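Local coordinates for water stress and hypersensitive response domain-containing protein (Archaeoglobus fulgidus DSM 4304, PDB 3BUT) that is of unknown function but carries a late embryogenesis abundant (LEA_2) domain with a beta-sandwich core and may bind lipid, at residues T18-L23 against L73-S78; I34-Y39 against T67-S72; Y41-N46 against I96-K101; N46-A51 against L80-V85. The protein carries 4 engineered substitutions. All blocks are in the same frame, centred on the assembly; numbering follows the deposited sequence. Where two conformers were deposited one is given.

Contact 1: residues T18-L23 against L73-S78; sequences TEIVAL and LRLNNS
Residues 18-23 and 73-76 run antiparallel as neighbouring strands, and four backbone hydrogen bonds join them. Thr18 pairs with Leu75 and Ile20 with Leu73, both as hydrogen-bonded pairs. Thr18 N donates to Leu75 O at 3.2 Å, on a lone pair in the carbonyl plane. The return bond, Leu75 N to Thr18 O, is 2.8 Å and lies nearly along the C=O axis. Ile20 N to Leu73 O and Leu73 N to Ile20 O are each 2.8 Å, and both are nearly straight at the hydrogen. Between them sits the non-hydrogen-bonded pair Glu19 and Arg74. There the CA atoms of Glu19 and Arg74 turn C-H groups to Leu73 O and Thr18 O, so these two oxygens take a second, weaker contact. The backbone groups of Glu19 and Val21 bond instead to Gly11 and Met9. Thr18 OG1 stands beside its own backbone N (chi1 -57°) and gives a weak hydrogen bond of 3.4 Å to Asn77 OD1, just past the end of the strand. The carboxylate of Glu19 is satisfied by Ser72 OG and by the backbone N of Val12. On the face of Thr18, Ile20, Leu73 and Leu75, Ile20 CD1 meets Leu75 CD1 at 3.8 Å, the chains crossing obliquely. Strand 17-27 is the middle strand of its three-stranded antiparallel sheet, with 3-10 on one side and 66-76 on the other. Leu73 and Leu75 pack on Tyr41 and Ile43 of strand 34-45, while Trp84 of the second subunit packs on Thr18.

Contact 2: residues I34-Y39 against T67-S72; sequences IVVSGY and TTLKFS
Tyr39 and Phe71 meet as a T-shaped (edge-to-face) pair, with Phe71 supplying the edge and Tyr39 the face. Their ring planes stand 84° apart and their centroids are 4.9 Å apart. Phe71 CD1 lies over the centre of the Tyr39 ring, and its closest approach is 3.5 Å to Tyr39 CG. Tyr39 holds CG in the crowded position between its backbone N and carbonyl carbon (chi1 55°). Phe71 instead has CG beside its own N, anti to the carbonyl carbon, and the two chains cross obliquely. The far end of the tyrosine reaches the backbone of strand 66-76. There Ser72 N donates to Tyr39 OH at 2.8 Å in a nearly straight bond. A water also bonds to Tyr39 OH at 3.1 Å and gives a weak bond to Lys70 O. Both ends of the Tyr39 ring are thus fixed, one by the strand that bears it and the other by the bond from Ser72. Farther along, Val36 CG2 and Leu69 CD1 touch tip to tip at 3.9 Å. The strand segments run in roughly the same direction, 25° apart, with axes 8.8 Å apart at their closest. They belong to different sheets, and their facing side chains form core packing of a beta sandwich.

Contact 3: residues Y41-N46 against I96-K101; sequences YTIEMN and IRVAIK
Strand segments 41-45 and 96-101 lie antiparallel, and the contact has a greasy face and a polar one. The tight part is the backbone ladder. Thr42 pairs with Ala99 and Glu44 with Arg97 through four nearly straight N-H...O bonds, all received in the carbonyl plane. Glu44 N to Arg97 O, at 2.8 Å, is representative. On the face of Ile43, Met45, Ile96 and Val98 the side chains lie side by side and point the same way. Ile43 CG1 meets Val98 CG2 at 4.0 Å. Met45, a selenomethionine bent at chi3 (81°), brings CE to 3.9 Å from Ile96 CD1. Tyr41, Ile43 and Met45 are buried on this face, where Leu75 of strand 66-76 packs on Ile43 and Trp83 packs on Met45. The other face, that of Thr42, Glu44, Arg97 and Ala99, is looser, with a water and a weak ion pair. Thr42 OG1 sits in the crowded position (chi1 62°), 3.4 Å from Ala99 CB. A water joins Thr42 OG1 to the strand by donating to Arg97 O at 2.9 Å. Arg97 bends at chi2 and chi3 to lay one guanidinium face over Glu44 O. Its NH1 forms a salt bridge with Glu44 OE1 at 3.2 Å, but the hydrogen bond within it is weak and the two planes stand 83° apart. The stronger partner of the guanidinium is Lys95 O, bonded to NH2. NH2 also comes 3.1 Å from Asn46 N, a meeting of two donors. The chemistry implies that the backbone bonds and apolar face hold these strands together, while the crossed ion pair probably adds little.

Contact 4: residues N46-A51 against L80-V85; sequences NGVKVA and LREWWV. Engineered in segment 80-85: Leu80 (natural residue Ile).
After the turn at Asn46 and Gly47, both with positive phi, the chain starts strand 48-61 and passes the turn and first helical residues of 80-85, with Val48 CA 5.9 Å from Trp83 CA and Val50 CA 5.4 Å from Leu80 CA. A classic beta bulge sits here, since Val50 and Ala51 both face Ile43 of the adjoining strand. The edge of the four-stranded sheet thus meets the helical connection between strands 66-76 and 93-105. The contact is mostly apolar. Val50 points its CB at the helical side, and its CG1 lies 4.1 Å from both Leu80 CA and Trp83 CB. Leu80 is an engineered residue, and its CG lies 4.3 Å from Val50 CB. Val48 sets its two methyls against Glu82 and Trp83. CG2 reaches toward Trp83 CA, while CG1 meets the extended side chain of Glu82, whose CG takes the crowded position (chi1 56°). The indole N-H of Trp83 is satisfied by Thr94 OG1. Val85 packs on Thr14 of the second subunit. Asn46 OD1 accepts from Lys95 N, and its ND2 bonds to Thr86 OG1. The amide packs obliquely on the indole, planes 33° apart, with Asn46 ND2 4.0 Å from Trp83 NE1.

Overall arrangement
The four contacts trace a two-sheet fold. Contact 1 joins strands 17-27 and 66-76 within the three-stranded sheet. Contact 3 joins strands 34-45 and 93-105 within the four-stranded sheet. Contact 2 bridges the sheets, sharing strand 66-76 with contact 1 and 34-45 with contact 3. Contact 4 adds the helical connection to edge strand 48-61 and shares Asn46 with contact 3. Centres of contacts 2 and 4 are about 27 Å apart, those of 1 and 3 about 11 Å. First segments run 18-23, 34-39, 41-46, 46-51; second segments 67-72, 73-78, 80-85, 96-101. Contacts 3 and 4 each cross 1 and 2 in this order, so the chain interleaves the sheets. Contacts 1 and 4 both touch the second subunit.

Contact 1: residues T18-L23 against L73-S78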
loop_
_atom_site.group_PDB
_atom_site.type_symbol
_atom_site.label_atom_id
_atom_site.label_comp_id
_atom_site.label_asym_id
_atom_site.label_seq_id
_atom_site.Cartn_x
_atom_site.Cartn_y
_atom_site.Cartn_z
ATOM N N THR A 18 5.216 7.556 -7.451
ATOM C CA THR A 18 5.813 7.726 -6.124
ATOM C C THR A 18 7.327 7.841 -6.277
ATOM O O THR A 18 7.945 7.005 -6.932
ATOM C CB THR A 18 5.471 6.521 -5.200
ATOM O OG1 THR A 18 4.049 6.364 -5.109
ATOM C CG2 THR A 18 6.056 6.696 -3.797
ATOM N N GLU A 19 7.920 8.869 -5.672
ATOM C CA GLU A 19 9.367 9.074 -5.733
ATOM C C GLU A 19 10.030 8.841 -4.384
ATOM O O GLU A 19 9.540 9.282 -3.351
ATOM C CB GLU A 19 9.689 10.484 -6.239
ATOM C CG GLU A 19 11.183 10.784 -6.426
ATOM C CD GLU A 19 11.460 12.260 -6.654
ATOM O OE1 GLU A 19 10.509 13.065 -6.618
ATOM O OE2 GLU A 19 12.635 12.618 -6.864
ATOM N N ILE A 20 11.140 8.118 -4.414
ATOM C CA ILE A 20 12.017 7.993 -3.269
ATOM C C ILE A 20 13.313 8.681 -3.672
ATOM O O ILE A 20 13.786 8.498 -4.791
ATOM C CB ILE A 20 12.254 6.514 -2.894
ATOM C CG1 ILE A 20 10.921 5.838 -2.553
ATOM C CG2 ILE A 20 13.219 6.399 -1.713
ATOM C CD1 ILE A 20 10.969 4.311 -2.514
ATOM N N VAL A 21 13.863 9.497 -2.775
ATOM C CA VAL A 21 15.103 10.208 -3.042
ATOM C C VAL A 21 16.189 9.682 -2.118
ATOM O O VAL A 21 16.046 9.729 -0.898
ATOM C CB VAL A 21 14.954 11.743 -2.848
ATOM C CG1 VAL A 21 16.233 12.469 -3.260
ATOM C CG2 VAL A 21 13.779 12.281 -3.638
ATOM N N ALA A 22 17.262 9.168 -2.714
ATOM C CA ALA A 22 18.443 8.760 -1.972
ATOM C C ALA A 22 19.493 9.853 -2.109
ATOM O O ALA A 22 19.720 10.356 -3.206
ATOM C CB ALA A 22 18.973 7.434 -2.505
ATOM N N LEU A 23 20.106 10.236 -0.990
ATOM C CA LEU A 23 21.182 11.224 -0.996
ATOM C C LEU A 23 22.478 10.600 -0.509
ATOM O O LEU A 23 22.625 10.308 0.678
ATOM C CB LEU A 23 20.838 12.442 -0.135
ATOM C CG LEU A 23 19.640 13.321 -0.501
ATOM C CD1 LEU A 23 19.623 14.545 0.391
ATOM C CD2 LEU A 23 19.649 13.727 -1.968
ATOM N N LEU A 73 14.347 7.720 -7.399
ATOM C CA LEU A 73 13.818 6.402 -7.706
ATOM C C LEU A 73 12.312 6.491 -7.809
ATOM O O LEU A 73 11.633 6.700 -6.806
ATOM C CB LEU A 73 14.216 5.400 -6.620
ATOM C CG LEU A 73 15.614 5.507 -5.999
ATOM C CD1 LEU A 73 15.722 4.610 -4.781
ATOM C CD2 LEU A 73 16.707 5.177 -7.000
ATOM N N ARG A 74 11.790 6.337 -9.023
ATOM C CA ARG A 74 10.360 6.488 -9.269
ATOM C C ARG A 74 9.650 5.154 -9.455
ATOM O O ARG A 74 10.127 4.280 -10.172
ATOM C CB ARG A 74 10.102 7.399 -10.472
ATOM C CG ARG A 74 10.525 8.850 -10.257
ATOM C CD ARG A 74 10.488 9.636 -11.563
ATOM N NE ARG A 74 11.339 10.823 -11.508
ATOM C CZ ARG A 74 12.642 10.834 -11.783
ATOM N NH1 ARG A 74 13.324 11.969 -11.697
ATOM N NH2 ARG A 74 13.272 9.717 -12.135
ATOM N N LEU A 75 8.499 5.020 -8.805
ATOM C CA LEU A 75 7.680 3.821 -8.899
ATOM C C LEU A 75 6.384 4.112 -9.639
ATOM O O LEU A 75 5.570 4.919 -9.187
ATOM C CB LEU A 75 7.352 3.264 -7.510
ATOM C CG LEU A 75 8.470 2.817 -6.573
ATOM C CD1 LEU A 75 8.864 3.937 -5.646
ATOM C CD2 LEU A 75 7.973 1.646 -5.766
ATOM N N ASN A 76 6.213 3.454 -10.781
ATOM C CA ASN A 76 4.942 3.425 -11.492
ATOM C C ASN A 76 3.962 2.577 -10.678
ATOM O O ASN A 76 4.250 1.414 -10.368
ATOM C CB ASN A 76 5.149 2.855 -12.904
ATOM C CG ASN A 76 3.843 2.649 -13.667
ATOM O OD1 ASN A 76 3.574 1.554 -14.159
ATOM N ND2 ASN A 76 3.034 3.702 -13.774
ATOM N N ASN A 77 2.817 3.158 -10.337
ATOM C CA ASN A 77 1.862 2.505 -9.449
ATOM C C ASN A 77 1.149 1.299 -10.051
ATOM O O ASN A 77 0.660 0.430 -9.328
ATOM C CB ASN A 77 0.837 3.515 -8.929
ATOM C CG ASN A 77 1.486 4.746 -8.327
ATOM O OD1 ASN A 77 2.426 4.644 -7.538
ATOM N ND2 ASN A 77 0.988 5.920 -8.697
ATOM N N SER A 78 1.095 1.251 -11.378
ATOM C CA SER A 78 0.483 0.119 -12.086
ATOM C C SER A 78 1.223 -1.200 -11.817
ATOM O O SER A 78 0.604 -2.262 -11.707
ATOM C CB SER A 78 0.414 0.397 -13.589
ATOM O OG SER A 78 -0.232 -0.662 -14.273
#

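Contact 2: residues I34-Y39 against T67-S72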
loop_
_atom_site.group_PDB
_atom_site.type_symbol
_atom_site.label_atom_id
_atom_site.label_comp_id
_atom_site.label_asym_id
_atom_site.label_seq_id
_atom_site.Cartn_x
_atom_site.Cartn_y
_atom_site.Cartn_z
ATOM N N ILE A 34 35.745 12.432 -10.734
ATOM C CA ILE A 34 34.802 11.364 -11.034
ATOM C C ILE A 34 33.630 12.027 -11.736
ATOM O O ILE A 34 33.181 13.091 -11.314
ATOM C CB ILE A 34 34.313 10.679 -9.736
ATOM C CG1 ILE A 34 35.460 9.940 -9.044
ATOM C CG2 ILE A 34 33.151 9.716 -10.005
ATOM C CD1 ILE A 34 35.087 9.393 -7.668
ATOM N N VAL A 35 33.158 11.435 -12.828
ATOM C CA VAL A 35 31.879 11.849 -13.404
ATOM C C VAL A 35 30.868 10.716 -13.235
ATOM O O VAL A 35 31.130 9.590 -13.639
ATOM C CB VAL A 35 31.992 12.248 -14.896
ATOM C CG1 VAL A 35 30.702 12.927 -15.368
ATOM C CG2 VAL A 35 33.181 13.158 -15.124
ATOM N N VAL A 36 29.738 11.014 -12.601
ATOM C CA VAL A 36 28.612 10.091 -12.566
ATOM C C VAL A 36 27.648 10.590 -13.631
ATOM O O VAL A 36 26.906 11.542 -13.400
ATOM C CB VAL A 36 27.907 10.058 -11.179
ATOM C CG1 VAL A 36 26.831 8.980 -11.151
ATOM C CG2 VAL A 36 28.906 9.814 -10.060
ATOM N N SER A 37 27.681 9.968 -14.805
ATOM C CA SER A 37 26.872 10.428 -15.945
ATOM C C SER A 37 25.380 10.119 -15.782
ATOM O O SER A 37 24.526 10.767 -16.385
ATOM C CB SER A 37 27.397 9.829 -17.244
ATOM O OG SER A 37 27.398 8.417 -17.160
ATOM N N GLY A 38 25.082 9.123 -14.960
ATOM C CA GLY A 38 23.716 8.735 -14.682
ATOM C C GLY A 38 23.708 7.471 -13.867
ATOM O O GLY A 38 24.738 7.066 -13.337
ATOM N N TYR A 39 22.536 6.844 -13.781
ATOM C CA TYR A 39 22.343 5.647 -12.973
ATOM C C TYR A 39 21.130 4.871 -13.442
ATOM O O TYR A 39 20.144 5.452 -13.892
ATOM C CB TYR A 39 22.193 6.006 -11.487
ATOM C CG TYR A 39 21.083 7.011 -11.191
ATOM C CD1 TYR A 39 21.295 8.383 -11.341
ATOM C CD2 TYR A 39 19.830 6.586 -10.748
ATOM C CE1 TYR A 39 20.284 9.302 -11.081
ATOM C CE2 TYR A 39 18.812 7.499 -10.481
ATOM C CZ TYR A 39 19.049 8.852 -10.640
ATOM O OH TYR A 39 18.048 9.763 -10.386
ATOM N N THR A 67 30.912 15.376 -2.302
ATOM C CA THR A 67 29.707 15.833 -3.006
ATOM C C THR A 67 28.509 14.970 -2.608
ATOM O O THR A 67 28.626 13.753 -2.527
ATOM C CB THR A 67 29.916 15.748 -4.545
ATOM O OG1 THR A 67 30.993 16.610 -4.928
ATOM C CG2 THR A 67 28.671 16.163 -5.320
ATOM N N THR A 68 27.365 15.596 -2.353
ATOM C CA THR A 68 26.129 14.844 -2.181
ATOM C C THR A 68 25.515 14.561 -3.551
ATOM O O THR A 68 25.243 15.478 -4.319
ATOM C CB THR A 68 25.141 15.566 -1.244
ATOM O OG1 THR A 68 25.744 15.705 0.046
ATOM C CG2 THR A 68 23.834 14.779 -1.089
ATOM N N LEU A 69 25.344 13.277 -3.855
ATOM C CA LEU A 69 24.673 12.834 -5.072
ATOM C C LEU A 69 23.218 12.487 -4.783
ATOM O O LEU A 69 22.921 11.900 -3.748
ATOM C CB LEU A 69 25.359 11.595 -5.651
ATOM C CG LEU A 69 26.868 11.533 -5.902
ATOM C CD1 LEU A 69 27.192 10.229 -6.603
ATOM C CD2 LEU A 69 27.373 12.715 -6.703
ATOM N N LYS A 70 22.339 12.832 -5.725
ATOM C CA LYS A 70 20.898 12.601 -5.600
ATOM C C LYS A 70 20.420 11.559 -6.614
ATOM O O LYS A 70 20.634 11.701 -7.827
ATOM C CB LYS A 70 20.131 13.925 -5.772
ATOM C CG LYS A 70 18.622 13.795 -6.003
ATOM C CD LYS A 70 18.023 15.117 -6.480
ATOM C CE LYS A 70 16.872 14.905 -7.466
ATOM N NZ LYS A 70 15.580 14.507 -6.826
ATOM N N PHE A 71 19.774 10.517 -6.102
ATOM C CA PHE A 71 19.194 9.458 -6.913
ATOM C C PHE A 71 17.671 9.470 -6.743
ATOM O O PHE A 71 17.149 9.268 -5.646
ATOM C CB PHE A 71 19.791 8.096 -6.532
ATOM C CG PHE A 71 21.297 8.036 -6.640
ATOM C CD1 PHE A 71 21.911 7.797 -7.864
ATOM C CD2 PHE A 71 22.096 8.218 -5.519
ATOM C CE1 PHE A 71 23.300 7.750 -7.977
ATOM C CE2 PHE A 71 23.479 8.174 -5.618
ATOM C CZ PHE A 71 24.084 7.932 -6.850
ATOM N N SER A 72 16.969 9.746 -7.836
ATOM C CA SER A 72 15.521 9.787 -7.836
ATOM C C SER A 72 14.987 8.446 -8.307
ATOM O O SER A 72 15.158 8.075 -9.465
ATOM C CB SER A 72 15.030 10.910 -8.751
ATOM O OG SER A 72 13.617 10.942 -8.806
HETATM O O HOH W 1 18.681 12.840 -10.325
#

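Contact 3: residues Y41-N46 against I96-K101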
loop_
_atom_site.group_PDB
_atom_site.type_symbol
_atom_site.label_atom_id
_atom_site.label_comp_id
_atom_site.label_asym_id
_atom_site.label_seq_id
_atom_site.Cartn_x
_atom_site.Cartn_y
_atom_site.Cartn_z
ATOM N N TYR A 41 18.253 2.192 -11.957
ATOM C CA TYR A 41 17.685 1.720 -10.699
ATOM C C TYR A 41 16.614 0.678 -10.899
ATOM O O TYR A 41 15.910 0.690 -11.906
ATOM C CB TYR A 41 17.163 2.880 -9.843
ATOM C CG TYR A 41 16.020 3.647 -10.452
ATOM C CD1 TYR A 41 16.253 4.689 -11.342
ATOM C CD2 TYR A 41 14.700 3.339 -10.130
ATOM C CE1 TYR A 41 15.206 5.394 -11.905
ATOM C CE2 TYR A 41 13.648 4.040 -10.688
ATOM C CZ TYR A 41 13.907 5.065 -11.572
ATOM O OH TYR A 41 12.860 5.762 -12.129
ATOM N N THR A 42 16.518 -0.241 -9.941
ATOM C CA THR A 42 15.435 -1.225 -9.886
ATOM C C THR A 42 14.906 -1.347 -8.467
ATOM O O THR A 42 15.669 -1.268 -7.504
ATOM C CB THR A 42 15.846 -2.660 -10.379
ATOM O OG1 THR A 42 16.874 -3.203 -9.542
ATOM C CG2 THR A 42 16.319 -2.664 -11.817
ATOM N N ILE A 43 13.594 -1.522 -8.339
ATOM C CA ILE A 43 12.986 -1.896 -7.064
ATOM C C ILE A 43 12.127 -3.144 -7.262
ATOM O O ILE A 43 11.207 -3.145 -8.075
ATOM C CB ILE A 43 12.139 -0.759 -6.446
ATOM C CG1 ILE A 43 13.002 0.494 -6.208
ATOM C CG2 ILE A 43 11.496 -1.225 -5.134
ATOM C CD1 ILE A 43 12.230 1.713 -5.747
ATOM N N GLU A 44 12.459 -4.215 -6.548
ATOM C CA GLU A 44 11.668 -5.437 -6.579
ATOM C C GLU A 44 11.016 -5.650 -5.231
ATOM O O GLU A 44 11.633 -5.431 -4.191
ATOM C CB GLU A 44 12.517 -6.655 -6.965
ATOM C CG GLU A 44 12.974 -6.663 -8.412
ATOM C CD GLU A 44 13.441 -8.027 -8.891
ATOM O OE1 GLU A 44 12.968 -9.056 -8.360
ATOM O OE2 GLU A 44 14.277 -8.067 -9.818
HETATM N N MSE A 45 9.749 -6.050 -5.262
HETATM C CA MSE A 45 8.972 -6.331 -4.063
HETATM C C MSE A 45 8.289 -7.686 -4.270
HETATM O O MSE A 45 7.431 -7.820 -5.142
HETATM C CB MSE A 45 7.946 -5.218 -3.823
HETATM C CG MSE A 45 8.553 -3.826 -3.623
HETATM SE SE MSE A 45 7.248 -2.391 -3.499
HETATM C CE MSE A 45 6.733 -2.584 -1.629
ATOM N N ASN A 46 8.701 -8.681 -3.482
ATOM C CA ASN A 46 8.327 -10.104 -3.664
ATOM C C ASN A 46 8.478 -10.666 -5.084
ATOM O O ASN A 46 7.656 -11.469 -5.529
ATOM C CB ASN A 46 6.906 -10.378 -3.166
ATOM C CG ASN A 46 6.716 -10.049 -1.708
ATOM O OD1 ASN A 46 7.627 -10.203 -0.890
ATOM N ND2 ASN A 46 5.509 -9.613 -1.364
ATOM N N ILE A 96 11.803 -6.452 0.041
ATOM C CA ILE A 96 12.142 -5.390 -0.907
ATOM C C ILE A 96 13.621 -5.409 -1.265
ATOM O O ILE A 96 14.476 -5.433 -0.381
ATOM C CB ILE A 96 11.783 -3.989 -0.351
ATOM C CG1 ILE A 96 10.311 -3.930 0.058
ATOM C CG2 ILE A 96 12.099 -2.900 -1.372
ATOM C CD1 ILE A 96 9.889 -2.606 0.692
ATOM N N ARG A 97 13.911 -5.413 -2.564
ATOM C CA ARG A 97 15.278 -5.300 -3.057
ATOM C C ARG A 97 15.414 -4.054 -3.924
ATOM O O ARG A 97 14.716 -3.913 -4.924
ATOM C CB ARG A 97 15.673 -6.560 -3.838
ATOM C CG ARG A 97 16.077 -7.728 -2.948
ATOM C CD ARG A 97 15.443 -9.049 -3.373
ATOM N NE ARG A 97 14.014 -9.080 -3.068
ATOM C CZ ARG A 97 13.050 -9.264 -3.965
ATOM N NH1 ARG A 97 13.345 -9.464 -5.245
ATOM N NH2 ARG A 97 11.787 -9.263 -3.579
ATOM N N VAL A 98 16.300 -3.149 -3.519
ATOM C CA VAL A 98 16.580 -1.922 -4.272
ATOM C C VAL A 98 18.012 -1.978 -4.803
ATOM O O VAL A 98 18.951 -2.276 -4.060
ATOM C CB VAL A 98 16.361 -0.650 -3.413
ATOM C CG1 VAL A 98 16.692 0.610 -4.205
ATOM C CG2 VAL A 98 14.932 -0.585 -2.919
ATOM N N ALA A 99 18.168 -1.729 -6.099
ATOM C CA ALA A 99 19.481 -1.704 -6.723
ATOM C C ALA A 99 19.699 -0.399 -7.469
ATOM O O ALA A 99 18.877 -0.014 -8.288
ATOM C CB ALA A 99 19.636 -2.871 -7.652
ATOM N N ILE A 100 20.799 0.284 -7.165
ATOM C CA ILE A 100 21.213 1.467 -7.916
ATOM C C ILE A 100 22.555 1.172 -8.583
ATOM O O ILE A 100 23.513 0.780 -7.921
ATOM C CB ILE A 100 21.276 2.735 -7.028
ATOM C CG1 ILE A 100 19.882 3.093 -6.509
ATOM C CG2 ILE A 100 21.845 3.927 -7.800
ATOM C CD1 ILE A 100 19.882 3.913 -5.211
ATOM N N LYS A 101 22.596 1.345 -9.901
ATOM C CA LYS A 101 23.768 1.035 -10.714
ATOM C C LYS A 101 24.278 2.314 -11.397
ATOM O O LYS A 101 23.867 2.618 -12.514
ATOM C CB LYS A 101 23.377 -0.028 -11.748
ATOM C CG LYS A 101 24.516 -0.641 -12.555
ATOM C CD LYS A 101 24.006 -1.829 -13.379
ATOM C CE LYS A 101 24.927 -2.168 -14.541
ATOM N NZ LYS A 101 24.672 -1.315 -15.737
HETATM O O HOH W 2 16.314 -4.511 -7.305
#

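Contact 4: residues N46-A51 against L80-V85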
loop_
_atom_site.group_PDB
_atom_site.type_symbol
_atom_site.label_atom_id
_atom_site.label_comp_id
_atom_site.label_asym_id
_atom_site.label_seq_id
_atom_site.Cartn_x
_atom_site.Cartn_y
_atom_site.Cartn_z
ATOM N N ASN A 46 8.701 -8.681 -3.482
ATOM C CA ASN A 46 8.327 -10.104 -3.664
ATOM C C ASN A 46 8.478 -10.666 -5.084
ATOM O O ASN A 46 7.656 -11.469 -5.529
ATOM C CB ASN A 46 6.906 -10.378 -3.166
ATOM C CG ASN A 46 6.716 -10.049 -1.708
ATOM O OD1 ASN A 46 7.627 -10.203 -0.890
ATOM N ND2 ASN A 46 5.509 -9.613 -1.364
ATOM N N GLY A 47 9.520 -10.246 -5.792
ATOM C CA GLY A 47 9.721 -10.683 -7.170
ATOM C C GLY A 47 8.857 -9.983 -8.208
ATOM O O GLY A 47 8.876 -10.356 -9.376
ATOM N N VAL A 48 8.084 -8.983 -7.792
ATOM C CA VAL A 48 7.443 -8.074 -8.738
ATOM C C VAL A 48 8.379 -6.880 -8.933
ATOM O O VAL A 48 8.760 -6.226 -7.965
ATOM C CB VAL A 48 6.063 -7.578 -8.236
ATOM C CG1 VAL A 48 5.414 -6.647 -9.255
ATOM C CG2 VAL A 48 5.142 -8.750 -7.934
ATOM N N LYS A 49 8.760 -6.611 -10.177
ATOM C CA LYS A 49 9.628 -5.476 -10.481
ATOM C C LYS A 49 8.805 -4.198 -10.622
ATOM O O LYS A 49 8.301 -3.885 -11.702
ATOM C CB LYS A 49 10.453 -5.746 -11.740
ATOM C CG LYS A 49 11.622 -4.790 -11.934
ATOM C CD LYS A 49 12.716 -5.389 -12.814
ATOM C CE LYS A 49 12.314 -5.445 -14.283
ATOM N NZ LYS A 49 13.436 -5.949 -15.127
ATOM N N VAL A 50 8.686 -3.465 -9.519
ATOM C CA VAL A 50 7.806 -2.295 -9.434
ATOM C C VAL A 50 8.445 -0.998 -9.953
ATOM O O VAL A 50 7.743 -0.019 -10.220
ATOM C CB VAL A 50 7.239 -2.091 -7.999
ATOM C CG1 VAL A 50 6.432 -3.298 -7.558
ATOM C CG2 VAL A 50 8.349 -1.829 -7.015
ATOM N N ALA A 51 9.772 -0.998 -10.083
ATOM C CA ALA A 51 10.519 0.120 -10.665
ATOM C C ALA A 51 11.735 -0.393 -11.427
ATOM O O ALA A 51 12.405 -1.332 -10.990
ATOM C CB ALA A 51 10.949 1.104 -9.588
ATOM N N LEU A 80 2.940 -1.387 -9.021
ATOM C CA LEU A 80 2.757 -1.480 -7.572
ATOM C C LEU A 80 1.453 -2.159 -7.196
ATOM O O LEU A 80 1.362 -2.752 -6.125
ATOM C CB LEU A 80 2.823 -0.109 -6.908
ATOM C CG LEU A 80 4.107 0.283 -6.185
ATOM C CD1 LEU A 80 4.134 1.785 -5.990
ATOM C CD2 LEU A 80 4.204 -0.436 -4.845
ATOM N N ARG A 81 0.456 -2.080 -8.077
ATOM C CA ARG A 81 -0.847 -2.712 -7.836
ATOM C C ARG A 81 -0.826 -4.235 -7.996
ATOM O O ARG A 81 -1.755 -4.922 -7.554
ATOM C CB ARG A 81 -1.931 -2.122 -8.742
ATOM C CG ARG A 81 -2.378 -0.711 -8.383
ATOM C CD ARG A 81 -3.481 -0.204 -9.321
ATOM N NE ARG A 81 -3.077 -0.170 -10.731
ATOM C CZ ARG A 81 -3.517 -1.008 -11.670
ATOM N NH1 ARG A 81 -4.385 -1.966 -11.370
ATOM N NH2 ARG A 81 -3.083 -0.889 -12.918
ATOM N N GLU A 82 0.208 -4.765 -8.643
ATOM C CA GLU A 82 0.333 -6.214 -8.743
ATOM C C GLU A 82 1.262 -6.774 -7.673
ATOM O O GLU A 82 1.388 -7.985 -7.529
ATOM C CB GLU A 82 0.705 -6.676 -10.158
ATOM C CG GLU A 82 1.969 -6.082 -10.744
ATOM C CD GLU A 82 2.284 -6.640 -12.120
ATOM O OE1 GLU A 82 1.359 -6.728 -12.958
ATOM O OE2 GLU A 82 3.461 -6.985 -12.364
ATOM N N TRP A 83 1.890 -5.881 -6.913
ATOM C CA TRP A 83 2.662 -6.282 -5.740
ATOM C C TRP A 83 1.704 -6.632 -4.615
ATOM O O TRP A 83 1.920 -7.597 -3.886
ATOM C CB TRP A 83 3.631 -5.174 -5.286
ATOM C CG TRP A 83 3.873 -5.190 -3.792
ATOM C CD1 TRP A 83 4.663 -6.060 -3.102
ATOM C CD2 TRP A 83 3.271 -4.333 -2.810
ATOM N NE1 TRP A 83 4.609 -5.786 -1.760
ATOM C CE2 TRP A 83 3.761 -4.735 -1.551
ATOM C CE3 TRP A 83 2.369 -3.262 -2.876
ATOM C CZ2 TRP A 83 3.384 -4.107 -0.364
ATOM C CZ3 TRP A 83 1.997 -2.634 -1.697
ATOM C CH2 TRP A 83 2.508 -3.058 -0.457
ATOM N N TRP A 84 0.646 -5.838 -4.485
ATOM C CA TRP A 84 -0.305 -5.976 -3.392
ATOM C C TRP A 84 -0.827 -7.401 -3.208
ATOM O O TRP A 84 -0.935 -7.883 -2.077
ATOM C CB TRP A 84 -1.455 -4.972 -3.534
ATOM C CG TRP A 84 -2.458 -5.108 -2.434
ATOM C CD1 TRP A 84 -3.740 -5.545 -2.552
ATOM C CD2 TRP A 84 -2.243 -4.855 -1.036
ATOM N NE1 TRP A 84 -4.349 -5.563 -1.319
ATOM C CE2 TRP A 84 -3.451 -5.146 -0.372
ATOM C CE3 TRP A 84 -1.150 -4.399 -0.283
ATOM C CZ2 TRP A 84 -3.600 -4.996 1.009
ATOM C CZ3 TRP A 84 -1.299 -4.253 1.088
ATOM C CH2 TRP A 84 -2.513 -4.552 1.718
ATOM N N VAL A 85 -1.115 -8.072 -4.324
ATOM C CA VAL A 85 -1.491 -9.487 -4.338
ATOM C C VAL A 85 -0.490 -10.343 -3.559
ATOM O O VAL A 85 -0.881 -11.129 -2.695
ATOM C CB VAL A 85 -1.580 -10.028 -5.794
ATOM C CG1 VAL A 85 -2.101 -11.465 -5.817
ATOM C CG2 VAL A 85 -2.458 -9.126 -6.660
#